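Local coordinates for toxin-antitoxin system toxin HepN family (Shewanella oneidensis MR-1, PDB 6M6U), which acts as the bacteriostatic mRNA-cleaving toxin of a type VII toxin-antitoxin system and is neutralized, mostly by tri-AMPylation, by its cognate antitoxin MntA, at residues 16-19 with 20-24; 42-45 with 46-50; 55-58 with 59-63; 7-10 with 11-15. One frame throughout, in Å; residues are numbered along the deposited sequence.

Contact 1. Residues 16-19 with 20-24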
loop_
_atom_site.group_PDB
_atom_site.type_symbol
_atom_site.label_atom_id
_atom_site.label_comp_id
_atom_site.label_asym_id
_atom_site.label_seq_id
_atom_site.Cartn_x
_atom_site.Cartn_y
_atom_site.Cartn_z
ATOM N N ILE B 16 -39.462 -31.942 -24.540
ATOM C CA ILE B 16 -40.887 -32.231 -24.353
ATOM C C ILE B 16 -41.209 -33.629 -24.860
ATOM O O ILE B 16 -41.953 -34.387 -24.220
ATOM C CB ILE B 16 -41.762 -31.174 -25.050
ATOM C CG1 ILE B 16 -41.665 -29.828 -24.331
ATOM C CG2 ILE B 16 -43.219 -31.625 -25.087
ATOM C CD1 ILE B 16 -42.578 -28.779 -24.914
ATOM N N LYS B 17 -40.651 -33.997 -26.021
ATOM C CA LYS B 17 -40.818 -35.365 -26.509
ATOM C C LYS B 17 -40.196 -36.370 -25.549
ATOM O O LYS B 17 -40.765 -37.442 -25.313
ATOM C CB LYS B 17 -40.222 -35.519 -27.908
ATOM C CG LYS B 17 -40.904 -34.677 -28.975
ATOM C CD LYS B 17 -40.897 -35.380 -30.333
ATOM C CE LYS B 17 -39.502 -35.441 -30.937
ATOM N NZ LYS B 17 -38.985 -34.091 -31.319
ATOM N N ARG B 18 -39.032 -36.041 -24.977
ATOM C CA ARG B 18 -38.443 -36.901 -23.955
ATOM C C ARG B 18 -39.381 -37.073 -22.765
ATOM O O ARG B 18 -39.437 -38.156 -22.171
ATOM C CB ARG B 18 -37.096 -36.335 -23.496
ATOM C CG ARG B 18 -35.941 -36.628 -24.440
ATOM C CD ARG B 18 -35.671 -38.119 -24.507
ATOM N NE ARG B 18 -35.289 -38.659 -23.205
ATOM C CZ ARG B 18 -35.495 -39.917 -22.825
ATOM N NH1 ARG B 18 -36.092 -40.772 -23.645
ATOM N NH2 ARG B 18 -35.111 -40.320 -21.620
ATOM N N ILE B 19 -40.139 -36.031 -22.414
ATOM C CA ILE B 19 -41.079 -36.131 -21.300
ATOM C C ILE B 19 -42.289 -36.970 -21.694
ATOM O O ILE B 19 -42.719 -37.855 -20.945
ATOM C CB ILE B 19 -41.503 -34.732 -20.814
ATOM C CG1 ILE B 19 -40.340 -34.032 -20.103
ATOM C CG2 ILE B 19 -42.722 -34.824 -19.896
ATOM C CD1 ILE B 19 -40.303 -32.531 -20.304
ATOM N N GLN B 20 -42.859 -36.705 -22.873
ATOM C CA GLN B 20 -44.007 -37.484 -23.330
ATOM C C GLN B 20 -43.642 -38.953 -23.515
ATOM O O GLN B 20 -44.430 -39.844 -23.174
ATOM C CB GLN B 20 -44.555 -36.893 -24.627
ATOM C CG GLN B 20 -45.261 -35.560 -24.427
ATOM C CD GLN B 20 -45.377 -34.751 -25.703
ATOM O OE1 GLN B 20 -44.727 -35.050 -26.706
ATOM N NE2 GLN B 20 -46.205 -33.713 -25.669
ATOM N N GLN B 21 -42.445 -39.223 -24.033
ATOM C CA GLN B 21 -42.035 -40.603 -24.277
ATOM C C GLN B 21 -41.772 -41.349 -22.972
ATOM O O GLN B 21 -42.159 -42.514 -22.829
ATOM C CB GLN B 21 -40.797 -40.622 -25.172
ATOM C CG GLN B 21 -40.176 -41.989 -25.379
ATOM C CD GLN B 21 -39.247 -42.012 -26.577
ATOM O OE1 GLN B 21 -38.256 -42.746 -26.599
ATOM N NE2 GLN B 21 -39.571 -41.203 -27.585
ATOM N N VAL B 22 -41.117 -40.696 -22.011
ATOM C CA VAL B 22 -40.767 -41.364 -20.761
ATOM C C VAL B 22 -41.990 -41.523 -19.867
ATOM O O VAL B 22 -42.132 -42.529 -19.163
ATOM C CB VAL B 22 -39.632 -40.598 -20.055
ATOM C CG1 VAL B 22 -39.455 -41.083 -18.622
ATOM C CG2 VAL B 22 -38.333 -40.764 -20.824
ATOM N N TYR B 23 -42.896 -40.543 -19.885
ATOM C CA TYR B 23 -44.091 -40.625 -19.051
ATOM C C TYR B 23 -45.119 -41.592 -19.628
ATOM O O TYR B 23 -45.915 -42.163 -18.871
ATOM C CB TYR B 23 -44.697 -39.227 -18.861
ATOM C CG TYR B 23 -46.009 -39.202 -18.103
ATOM C CD1 TYR B 23 -46.034 -39.143 -16.713
ATOM C CD2 TYR B 23 -47.224 -39.226 -18.780
ATOM C CE1 TYR B 23 -47.235 -39.120 -16.021
ATOM C CE2 TYR B 23 -48.424 -39.205 -18.099
ATOM C CZ TYR B 23 -48.424 -39.152 -16.721
ATOM O OH TYR B 23 -49.625 -39.132 -16.049
ATOM N N GLY B 24 -45.114 -41.785 -20.946
ATOM C CA GLY B 24 -45.925 -42.825 -21.561
ATOM C C GLY B 24 -47.409 -42.617 -21.338
ATOM O O GLY B 24 -47.959 -41.536 -21.580
#
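R18 and V22, one turn apart in the last two turns of helix 3-23, meet with the guanidinium laid over a methyl group. V22 CG2 sits over one face of the R18 guanidinium, 3.3 Å from R18 NH2. The bends that bring it there lie at chi2 (-65°) and chi3 (-62°) of R18, which fold the chain back toward the following turn instead of letting it run straight out. Q21 approaches the same group differently: its OE1 stands at the edge, near the guanidinium plane, but 4.2 Å from R18 NH1, and the amide is turned 82° to the guanidinium. The polar end of R18 is engaged elsewhere, its NH2 forming a salt bridge to D37 of the second subunit. On another side of the helix, I16 and Q20 run side by side in the same direction, with I16 CG2 3.7 Å from Q20 NE2. Beneath these side chains run four i to i+4 backbone bonds, including Q20 N to I16 O at 2.8 Å and Y23 N to I19 O at 2.9 Å. G24, at positive phi, then leaves the helical conformation. I16 and I19 pack on helix 120-131, Y23 leans on helix 109-118 and its ring meets that of F29, while R18, I19 and V22 touch helix 33-60.

Contact 2. Residues 42-45 with 46-50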
loop_
_atom_site.group_PDB
_atom_site.type_symbol
_atom_site.label_atom_id
_atom_site.label_comp_id
_atom_site.label_asym_id
_atom_site.label_seq_id
_atom_site.Cartn_x
_atom_site.Cartn_y
_atom_site.Cartn_z
ATOM N N ASN B 42 -35.897 -33.304 -17.652
ATOM C CA ASN B 42 -36.255 -32.704 -18.928
ATOM C C ASN B 42 -37.186 -31.507 -18.761
ATOM O O ASN B 42 -37.200 -30.627 -19.627
ATOM C CB ASN B 42 -36.868 -33.759 -19.847
ATOM C CG ASN B 42 -35.818 -34.660 -20.478
ATOM O OD1 ASN B 42 -35.034 -34.223 -21.327
ATOM N ND2 ASN B 42 -35.795 -35.926 -20.066
ATOM N N LEU B 43 -37.955 -31.441 -17.670
ATOM C CA LEU B 43 -38.653 -30.198 -17.353
ATOM C C LEU B 43 -37.658 -29.081 -17.059
ATOM O O LEU B 43 -37.803 -27.957 -17.557
ATOM C CB LEU B 43 -39.591 -30.402 -16.164
ATOM C CG LEU B 43 -40.985 -30.924 -16.506
ATOM C CD1 LEU B 43 -41.795 -31.182 -15.240
ATOM C CD2 LEU B 43 -41.705 -29.947 -17.431
ATOM N N GLN B 44 -36.637 -29.381 -16.250
ATOM C CA GLN B 44 -35.604 -28.397 -15.947
ATOM C C GLN B 44 -34.932 -27.897 -17.220
ATOM O O GLN B 44 -34.745 -26.689 -17.404
ATOM C CB GLN B 44 -34.575 -29.005 -14.999
ATOM C CG GLN B 44 -33.333 -28.157 -14.814
ATOM C CD GLN B 44 -32.394 -28.743 -13.790
ATOM O OE1 GLN B 44 -32.554 -28.521 -12.592
ATOM N NE2 GLN B 44 -31.410 -29.512 -14.254
ATOM N N ARG B 45 -34.564 -28.819 -18.112
ATOM C CA ARG B 45 -33.927 -28.433 -19.368
ATOM C C ARG B 45 -34.853 -27.563 -20.209
ATOM O O ARG B 45 -34.407 -26.592 -20.833
ATOM C CB ARG B 45 -33.502 -29.685 -20.138
ATOM C CG ARG B 45 -32.380 -30.455 -19.459
ATOM C CD ARG B 45 -32.157 -31.811 -20.075
ATOM N NE ARG B 45 -30.869 -32.369 -19.640
ATOM C CZ ARG B 45 -30.461 -33.627 -19.848
ATOM N NH1 ARG B 45 -31.249 -34.473 -20.491
ATOM N NH2 ARG B 45 -29.264 -34.003 -19.420
ATOM N N CYS B 46 -36.147 -27.896 -20.239
ATOM C CA CYS B 46 -37.119 -27.028 -20.901
ATOM C C CYS B 46 -37.139 -25.643 -20.269
ATOM O O CYS B 46 -37.166 -24.631 -20.979
ATOM C CB CYS B 46 -38.516 -27.648 -20.846
ATOM S SG CYS B 46 -38.794 -29.016 -21.982
ATOM N N CYS B 47 -37.141 -25.578 -18.935
ATOM C CA CYS B 47 -37.169 -24.285 -18.260
ATOM C C CYS B 47 -35.905 -23.488 -18.549
ATOM O O CYS B 47 -35.973 -22.285 -18.824
ATOM C CB CYS B 47 -37.346 -24.477 -16.753
ATOM S SG CYS B 47 -39.000 -24.993 -16.253
ATOM N N GLU B 48 -34.741 -24.142 -18.505
ATOM C CA GLU B 48 -33.494 -23.427 -18.752
ATOM C C GLU B 48 -33.417 -22.939 -20.191
ATOM O O GLU B 48 -32.899 -21.848 -20.454
ATOM C CB GLU B 48 -32.298 -24.314 -18.412
ATOM C CG GLU B 48 -32.078 -24.476 -16.916
ATOM C CD GLU B 48 -31.735 -23.160 -16.234
ATOM O OE1 GLU B 48 -30.979 -22.354 -16.823
ATOM O OE2 GLU B 48 -32.231 -22.926 -15.111
ATOM N N ALA B 49 -33.941 -23.720 -21.136
ATOM C CA ALA B 49 -33.963 -23.260 -22.519
ATOM C C ALA B 49 -34.889 -22.059 -22.683
ATOM O O ALA B 49 -34.571 -21.120 -23.423
ATOM C CB ALA B 49 -34.373 -24.401 -23.447
ATOM N N CYS B 50 -36.031 -22.058 -21.987
ATOM C CA CYS B 50 -36.921 -20.900 -22.032
ATOM C C CYS B 50 -36.284 -19.686 -21.374
ATOM O O CYS B 50 -36.402 -18.564 -21.880
ATOM C CB CYS B 50 -38.249 -21.221 -21.351
ATOM S SG CYS B 50 -39.334 -22.312 -22.288
#
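Q44 and E48 occupy successive turns of helix 33-60 and meet through their aliphatic parts, Q44 CG lying 4.4 Å from E48 CG. Closer in, E48 CG comes within 3.5 Å of Q44 O, the same carbonyl that accepts the E48 backbone N at 2.8 Å. It is the first torsion of E48, with CG beside its own backbone N (chi1 -74°), that puts CG against this oxygen; the chain then bends at chi2 (-64°). C46 and C47 also fold back on the preceding turn: C46 SG lies 3.3 Å from N42 O, and C47 SG lies 3.5 Å from L43 O. Other i to i+4 backbone bonds include C47 N to L43 O at 2.8 Å and A49 N to R45 O at 2.9 Å.

Further out, the polar ends are held by partners beyond this turn. E48 OE2 forms a salt bridge with R97, a probable active-site residue, and is also hydrogen-bonded to H113 of the MntA chain, an arrangement consistent with E48 positioning R97. Q44 NE2 is hydrogen-bonded to Q44 OE1 of the second subunit, joining the two copies in a buried setting.

The segment runs through the middle of the helical bundle. C46, A49 and C50 face helix 3-23, L43, C46 and C50 meet helix 120-131, and Q44 packs against helix 84-102, which carries R97.

Contact 3. Residues 55-58 with 59-63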
loop_
_atom_site.group_PDB
_atom_site.type_symbol
_atom_site.label_atom_id
_atom_site.label_comp_id
_atom_site.label_asym_id
_atom_site.label_seq_id
_atom_site.Cartn_x
_atom_site.Cartn_y
_atom_site.Cartn_z
ATOM N N ASN B 55 -33.475 -14.347 -21.227
ATOM C CA ASN B 55 -32.265 -13.592 -20.909
ATOM C C ASN B 55 -31.635 -13.004 -22.164
ATOM O O ASN B 55 -31.107 -11.886 -22.140
ATOM C CB ASN B 55 -31.252 -14.492 -20.196
ATOM C CG ASN B 55 -31.713 -14.921 -18.818
ATOM O OD1 ASN B 55 -32.545 -14.261 -18.193
ATOM N ND2 ASN B 55 -31.165 -16.035 -18.332
ATOM N N HIS B 56 -31.672 -13.753 -23.267
ATOM C CA HIS B 56 -31.079 -13.289 -24.516
ATOM C C HIS B 56 -31.810 -12.062 -25.048
ATOM O O HIS B 56 -31.184 -11.047 -25.381
ATOM C CB HIS B 56 -31.096 -14.427 -25.537
ATOM C CG HIS B 56 -30.687 -14.022 -26.918
ATOM N ND1 HIS B 56 -29.368 -13.902 -27.299
ATOM C CD2 HIS B 56 -31.424 -13.737 -28.019
ATOM C CE1 HIS B 56 -29.309 -13.549 -28.571
ATOM N NE2 HIS B 56 -30.543 -13.444 -29.032
ATOM N N ILE B 57 -33.143 -12.136 -25.117
ATOM C CA ILE B 57 -33.930 -11.063 -25.719
ATOM C C ILE B 57 -33.856 -9.793 -24.876
ATOM O O ILE B 57 -33.723 -8.686 -25.413
ATOM C CB ILE B 57 -35.383 -11.530 -25.927
ATOM C CG1 ILE B 57 -35.434 -12.629 -26.990
ATOM C CG2 ILE B 57 -36.273 -10.364 -26.324
ATOM C CD1 ILE B 57 -36.734 -13.381 -27.022
ATOM N N ASN B 58 -33.930 -9.928 -23.549
ATOM C CA ASN B 58 -33.830 -8.757 -22.680
ATOM C C ASN B 58 -32.500 -8.036 -22.865
ATOM O O ASN B 58 -32.436 -6.804 -22.772
ATOM C CB ASN B 58 -34.015 -9.164 -21.217
ATOM C CG ASN B 58 -35.453 -9.531 -20.891
ATOM O OD1 ASN B 58 -36.393 -8.868 -21.337
ATOM N ND2 ASN B 58 -35.632 -10.596 -20.115
ATOM N N ARG B 59 -31.425 -8.783 -23.123
ATOM C CA ARG B 59 -30.135 -8.142 -23.361
ATOM C C ARG B 59 -30.030 -7.620 -24.788
ATOM O O ARG B 59 -29.570 -6.493 -25.004
ATOM C CB ARG B 59 -28.992 -9.115 -23.064
ATOM C CG ARG B 59 -27.599 -8.508 -23.222
ATOM C CD ARG B 59 -26.532 -9.551 -22.925
ATOM N NE ARG B 59 -25.170 -9.027 -23.007
ATOM C CZ ARG B 59 -24.416 -9.065 -24.102
ATOM N NH1 ARG B 59 -24.886 -9.592 -25.223
ATOM N NH2 ARG B 59 -23.187 -8.567 -24.075
ATOM N N GLN B 60 -30.459 -8.422 -25.770
ATOM C CA GLN B 60 -30.406 -7.993 -27.165
ATOM C C GLN B 60 -31.214 -6.726 -27.404
ATOM O O GLN B 60 -30.841 -5.905 -28.250
ATOM C CB GLN B 60 -30.907 -9.109 -28.081
ATOM C CG GLN B 60 -29.851 -10.133 -28.421
ATOM C CD GLN B 60 -28.779 -9.569 -29.327
ATOM O OE1 GLN B 60 -29.079 -8.948 -30.347
ATOM N NE2 GLN B 60 -27.518 -9.773 -28.956
ATOM N N GLN B 61 -32.311 -6.539 -26.672
ATOM C CA GLN B 61 -33.184 -5.390 -26.862
ATOM C C GLN B 61 -33.162 -4.427 -25.683
ATOM O O GLN B 61 -34.026 -3.549 -25.600
ATOM C CB GLN B 61 -34.610 -5.864 -27.141
ATOM C CG GLN B 61 -34.673 -6.915 -28.228
ATOM C CD GLN B 61 -35.968 -6.865 -29.001
ATOM O OE1 GLN B 61 -36.882 -7.651 -28.755
ATOM N NE2 GLN B 61 -36.055 -5.938 -29.947
ATOM N N GLN B 62 -32.200 -4.580 -24.771
ATOM C CA GLN B 62 -31.980 -3.639 -23.670
ATOM C C GLN B 62 -33.270 -3.333 -22.915
ATOM O O GLN B 62 -33.552 -2.186 -22.561
ATOM C CB GLN B 62 -31.329 -2.354 -24.179
ATOM C CG GLN B 62 -29.890 -2.544 -24.618
ATOM C CD GLN B 62 -29.347 -1.345 -25.367
ATOM O OE1 GLN B 62 -29.739 -1.081 -26.505
ATOM N NE2 GLN B 62 -28.440 -0.610 -24.730
ATOM N N LEU B 63 -34.063 -4.375 -22.670
ATOM C CA LEU B 63 -35.302 -4.234 -21.922
ATOM C C LEU B 63 -35.073 -4.129 -20.422
ATOM O O LEU B 63 -36.000 -3.754 -19.694
ATOM C CB LEU B 63 -36.220 -5.417 -22.227
ATOM C CG LEU B 63 -36.433 -5.653 -23.724
ATOM C CD1 LEU B 63 -37.367 -6.826 -23.967
ATOM C CD2 LEU B 63 -36.962 -4.387 -24.384
#
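A Schellman motif ends helix 33-60, with Q62, at positive phi, as its C-prime residue. The bond spanning more residues joins L63 N to N58 O at 2.9 Å, the donor lying in the carbonyl plane on a lone pair; the companion bond from Q62 N to R59 O is weak. As the chain turns back, L63 crosses N58 at about a right angle and sets its CD1 3.5 Å from N58 OD1. L63 CD1 also reaches I57 CG2, at 4.4 Å, a loose apolar touch across the motif. One turn earlier, Q60 CG rests over one face of the H56 imidazole, 3.6 Å from the ring centroid, in a CH-pi contact. H56 holds its ring there with CG anti to the backbone N (chi1 172°); Q60 bends at chi2 (-70°), and its amide plane lies 16° from that of the ring. N58 ND2 is hydrogen-bonded to the S72 carbonyl, tying the helix end to helix 69-78, and R59 forms a salt bridge to D100 of the MntA chain. Chemically, backbone bonds close the turn, with L63 packed on I57 and N58, while the R59 salt bridge probably contributes to holding the antitoxin.

Contact 4. Residues 7-10 with 11-15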
loop_
_atom_site.group_PDB
_atom_site.type_symbol
_atom_site.label_atom_id
_atom_site.label_comp_id
_atom_site.label_asym_id
_atom_site.label_seq_id
_atom_site.Cartn_x
_atom_site.Cartn_y
_atom_site.Cartn_z
ATOM N N ASN B 7 -31.527 -22.855 -31.510
ATOM C CA ASN B 7 -31.055 -24.035 -30.788
ATOM C C ASN B 7 -31.841 -24.255 -29.502
ATOM O O ASN B 7 -32.128 -25.402 -29.134
ATOM C CB ASN B 7 -29.560 -23.915 -30.494
ATOM C CG ASN B 7 -28.711 -24.067 -31.742
ATOM O OD1 ASN B 7 -28.206 -25.151 -32.035
ATOM N ND2 ASN B 7 -28.560 -22.980 -32.489
ATOM N N LYS B 8 -32.202 -23.176 -28.804
ATOM C CA LYS B 8 -32.999 -23.327 -27.591
ATOM C C LYS B 8 -34.401 -23.834 -27.912
ATOM O O LYS B 8 -34.958 -24.647 -27.163
ATOM C CB LYS B 8 -33.060 -22.005 -26.826
ATOM C CG LYS B 8 -31.707 -21.505 -26.339
ATOM C CD LYS B 8 -31.009 -22.528 -25.456
ATOM C CE LYS B 8 -29.602 -22.066 -25.096
ATOM N NZ LYS B 8 -28.894 -23.023 -24.198
ATOM N N ILE B 9 -34.988 -23.363 -29.020
ATOM C CA ILE B 9 -36.254 -23.924 -29.497
ATOM C C ILE B 9 -36.115 -25.425 -29.696
ATOM O O ILE B 9 -36.915 -26.216 -29.185
ATOM C CB ILE B 9 -36.701 -23.237 -30.800
ATOM C CG1 ILE B 9 -37.082 -21.774 -30.562
ATOM C CG2 ILE B 9 -37.865 -23.999 -31.425
ATOM C CD1 ILE B 9 -38.050 -21.568 -29.433
ATOM N N ALA B 10 -35.083 -25.836 -30.440
ATOM C CA ALA B 10 -34.868 -27.256 -30.706
ATOM C C ALA B 10 -34.744 -28.053 -29.412
ATOM O O ALA B 10 -35.247 -29.180 -29.318
ATOM C CB ALA B 10 -33.621 -27.443 -31.571
ATOM N N THR B 11 -34.090 -27.479 -28.399
ATOM C CA THR B 11 -33.912 -28.189 -27.135
ATOM C C THR B 11 -35.237 -28.366 -26.403
ATOM O O THR B 11 -35.508 -29.443 -25.859
ATOM C CB THR B 11 -32.898 -27.449 -26.263
ATOM O OG1 THR B 11 -31.592 -27.620 -26.824
ATOM C CG2 THR B 11 -32.909 -27.983 -24.834
ATOM N N ILE B 12 -36.074 -27.325 -26.376
ATOM C CA ILE B 12 -37.389 -27.440 -25.749
ATOM C C ILE B 12 -38.193 -28.556 -26.405
ATOM O O ILE B 12 -38.821 -29.377 -25.726
ATOM C CB ILE B 12 -38.138 -26.097 -25.809
ATOM C CG1 ILE B 12 -37.413 -25.048 -24.968
ATOM C CG2 ILE B 12 -39.578 -26.268 -25.334
ATOM C CD1 ILE B 12 -37.872 -23.631 -25.216
ATOM N N LYS B 13 -38.169 -28.610 -27.739
ATOM C CA LYS B 13 -38.894 -29.658 -28.453
ATOM C C LYS B 13 -38.346 -31.038 -28.115
ATOM O O LYS B 13 -39.104 -31.945 -27.751
ATOM C CB LYS B 13 -38.839 -29.408 -29.959
ATOM C CG LYS B 13 -39.756 -28.294 -30.420
ATOM C CD LYS B 13 -39.491 -27.911 -31.862
ATOM C CE LYS B 13 -40.481 -26.859 -32.327
ATOM N NZ LYS B 13 -40.076 -26.248 -33.623
ATOM N N ARG B 14 -37.024 -31.218 -28.230
ATOM C CA ARG B 14 -36.416 -32.503 -27.893
ATOM C C ARG B 14 -36.789 -32.945 -26.487
ATOM O O ARG B 14 -37.046 -34.129 -26.248
ATOM C CB ARG B 14 -34.893 -32.432 -28.018
ATOM C CG ARG B 14 -34.346 -32.712 -29.402
ATOM C CD ARG B 14 -32.892 -33.163 -29.324
ATOM N NE ARG B 14 -32.142 -32.442 -28.296
ATOM C CZ ARG B 14 -31.728 -31.182 -28.410
ATOM N NH1 ARG B 14 -31.994 -30.488 -29.510
ATOM N NH2 ARG B 14 -31.053 -30.612 -27.420
ATOM N N CYS B 15 -36.839 -32.004 -25.544
ATOM C CA CYS B 15 -37.067 -32.380 -24.156
ATOM C C CYS B 15 -38.541 -32.617 -23.842
ATOM O O CYS B 15 -38.851 -33.418 -22.953
ATOM C CB CYS B 15 -36.490 -31.316 -23.226
ATOM S SG CYS B 15 -34.708 -31.170 -23.383
#
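R14 folds back along helix 3-23 onto the preceding turn, where A10 and T11 receive it. Its CB lies 3.5 Å from A10 O, and CG stays close to the same oxygen. That carbonyl is already taken by the R14 backbone N, at 2.9 Å with an N-H...O angle of 173°. Beyond CD the chain bends at chi3 (-38°), which swings the guanidinium back over the turn it started from. NH1 comes to 3.5 Å from A10 O in an oblique approach and to 4.0 Å from A10 CB. NH2 gives a weak hydrogen bond to T11 OG1, 3.1 Å away; its stronger partner is the hydroxyl of Y104 of the second subunit, to which it is also hydrogen-bonded. Y104 is the tyrosine that MntA modifies with three AMP units, though it is unmodified here, and R14 is thus placed to help position the hydroxyl that takes the modification.

T11 is itself tied to the turn before it. Its OG1 stands beside its own backbone N (chi1 -72°) and makes a weak hydrogen bond to N7 O, which also accepts the T11 backbone N at 3.0 Å. Elsewhere on the helix, the extended K13 chain slants across I9, ending with NZ 3.8 Å from I9 CG2.

I9, I12 and K13 touch I127 on helix 120-131. K8 forms a salt bridge with D52, and I12 and C15 pack against A49, C50 and C46, all on helix 33-60.

How the contacts relate
From the N terminus, the four contacts follow in series as contact 4, contact 1, contact 2 and contact 3. Each joins adjoining segments, so none closes a long loop and none nests in or crosses another. Contacts 4 and 1 are consecutive on helix 3-23; contacts 2 and 3 share helix 33-60. Contact 2 ties the two helices together: N42 OD1 packs on C15 SG of contact 4 at 3.7 Å, and N42 CB meets I19 CG1 of contact 1 at 3.5 Å. Contacts 1, 2 and 4 all reach the second subunit. Contact 3 lies across the chain's centre from contact 1, their nearest atoms about 17 Å apart, and, like contact 2, it meets MntA.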